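Local structure of alkylhydroperoxidase AhpD core (Rhodospirillum rubrum, 2OUW) at residues R51-E54 / Q55-V59. The protein probably acts as an oxidoreductase of the carboxymuconolactone decarboxylase family, reducing alkyl hydroperoxides as in AhpD. Numbering follows the deposited sequence.
With ACY (acetic acid), chain H.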
loop_
_atom_site.group_PDB
_atom_site.type_symbol
_atom_site.label_atom_id
_atom_site.label_comp_id
_atom_site.label_asym_id
_atom_site.label_seq_id
_atom_site.Cartn_x
_atom_site.Cartn_y
_atom_site.Cartn_z
ATOM N N ARG B 51 -4.990 23.542 9.578
ATOM C CA ARG B 51 -4.432 23.253 8.241
ATOM C C ARG B 51 -5.239 22.191 7.489
ATOM O O ARG B 51 -5.381 22.234 6.271
ATOM C CB ARG B 51 -2.987 22.748 8.339
ATOM C CG ARG B 51 -1.927 23.790 8.506
ATOM C CD ARG B 51 -0.564 23.270 8.065
ATOM N NE ARG B 51 -0.159 22.043 8.753
ATOM C CZ ARG B 51 0.335 21.983 9.996
ATOM N NH1 ARG B 51 0.500 23.081 10.735
ATOM N NH2 ARG B 51 0.679 20.801 10.500
ATOM N N THR B 52 -5.697 21.183 8.219
ATOM C CA THR B 52 -6.405 20.082 7.613
ATOM C C THR B 52 -7.804 20.553 7.219
ATOM O O THR B 52 -8.244 20.379 6.075
ATOM C CB THR B 52 -6.505 18.892 8.575
ATOM O OG1 THR B 52 -5.204 18.563 9.099
ATOM C CG2 THR B 52 -7.099 17.697 7.850
ATOM N N TRP B 53 -8.501 21.169 8.168
ATOM C CA TRP B 53 -9.815 21.687 7.869
ATOM C C TRP B 53 -9.793 22.693 6.728
ATOM O O TRP B 53 -10.662 22.619 5.857
ATOM C CB TRP B 53 -10.476 22.297 9.077
ATOM C CG TRP B 53 -11.744 23.007 8.736
ATOM C CD1 TRP B 53 -12.001 24.311 8.933
ATOM C CD2 TRP B 53 -12.915 22.451 8.106
ATOM N NE1 TRP B 53 -13.265 24.612 8.498
ATOM C CE2 TRP B 53 -13.849 23.489 7.989
ATOM C CE3 TRP B 53 -13.267 21.175 7.656
ATOM C CZ2 TRP B 53 -15.105 23.304 7.429
ATOM C CZ3 TRP B 53 -14.511 20.981 7.121
ATOM C CH2 TRP B 53 -15.424 22.052 7.000
ATOM N N GLU B 54 -8.817 23.602 6.699
ATOM C CA GLU B 54 -8.793 24.588 5.618
ATOM C C GLU B 54 -8.660 23.921 4.239
ATOM O O GLU B 54 -9.317 24.351 3.268
ATOM C CB GLU B 54 -7.720 25.664 5.825
ATOM C CG GLU B 54 -8.010 26.704 6.969
ATOM C CD GLU B 54 -9.366 27.448 6.871
ATOM O OE1 GLU B 54 -9.772 27.818 5.745
ATOM O OE2 GLU B 54 -10.020 27.685 7.930
ATOM N N GLN B 55 -7.825 22.878 4.148
ATOM C CA GLN B 55 -7.728 22.104 2.907
ATOM C C GLN B 55 -9.030 21.444 2.527
ATOM O O GLN B 55 -9.463 21.515 1.380
ATOM C CB GLN B 55 -6.679 21.013 3.021
ATOM C CG GLN B 55 -5.308 21.478 2.740
ATOM C CD GLN B 55 -4.304 20.383 2.994
ATOM O OE1 GLN B 55 -3.928 19.646 2.058
ATOM N NE2 GLN B 55 -3.890 20.232 4.274
ATOM N N VAL B 56 -9.632 20.769 3.496
ATOM C CA VAL B 56 -10.863 20.031 3.250
ATOM C C VAL B 56 -11.934 20.999 2.735
ATOM O O VAL B 56 -12.607 20.738 1.719
ATOM C CB VAL B 56 -11.294 19.287 4.518
ATOM C CG1 VAL B 56 -12.701 18.784 4.412
ATOM C CG2 VAL B 56 -10.319 18.151 4.778
ATOM N N LYS B 57 -12.043 22.133 3.416
ATOM C CA LYS B 57 -13.029 23.152 3.066
ATOM C C LYS B 57 -12.773 23.671 1.644
ATOM O O LYS B 57 -13.702 23.783 0.848
ATOM C CB LYS B 57 -13.007 24.283 4.106
ATOM C CG LYS B 57 -14.226 25.185 4.095
ATOM C CD LYS B 57 -14.035 26.392 5.008
ATOM C CE LYS B 57 -15.013 27.525 4.671
ATOM N NZ LYS B 57 -16.454 27.194 4.923
ATOM N N THR B 58 -11.517 23.942 1.297
ATOM C CA THR B 58 -11.188 24.470 -0.030
ATOM C C THR B 58 -11.430 23.488 -1.159
ATOM O O THR B 58 -11.931 23.863 -2.220
ATOM C CB THR B 58 -9.708 24.887 -0.109
ATOM O OG1 THR B 58 -9.488 25.989 0.773
ATOM C CG2 THR B 58 -9.296 25.296 -1.535
ATOM N N VAL B 59 -11.036 22.241 -0.945
ATOM C CA VAL B 59 -11.089 21.219 -1.982
ATOM C C VAL B 59 -12.472 20.615 -2.146
ATOM O O VAL B 59 -12.894 20.368 -3.261
ATOM C CB VAL B 59 -10.027 20.125 -1.707
ATOM C CG1 VAL B 59 -10.155 18.939 -2.693
ATOM C CG2 VAL B 59 -8.656 20.734 -1.812
HETATM C C ACY H . 2.492 21.246 13.566
HETATM O O ACY H . 3.169 21.596 12.574
HETATM O OXT ACY H . 2.125 22.033 14.464
HETATM C CH3 ACY H . 2.092 19.810 13.703
#
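From R51 to V59 the chain runs as unbroken alpha helix, with V56 N, K57 N and T58 N each bonded to the carbonyl four residues back, the tightest being K57 N to W53 O at 2.8 Å. R51 O is shared: Q55 N reaches it weakly, and the Q55 chain, extended beyond a CG set beside its backbone N, brings NE2 to the same oxygen at 3.2 Å. That second donor comes from above the carbonyl plane, 53° out of it, while the oxygen lies in the amide plane of Q55. The Q55 amide also faces the subunit interfaces, bonded to Q117 of two neighbouring subunits. W53 has CG anti to its own N (chi1 172°), which carries the indole over the next turn. There K57 lays its CB over one face, a CH-pi contact 4.2 Å from the centroid of the W53 six-membered ring, and V56 CG1 meets W53 CZ3 at 3.9 Å. The guanidinium of R51 extends off the helix to a weak hydrogen bond from NH2 to O of an acetic acid molecule, probably from the crystallisation liquor. W53 and K57 both turn to helix 17-30, where D25 accepts the indole NE1; W39 of helix 37-42 packs edge-to-face with W53.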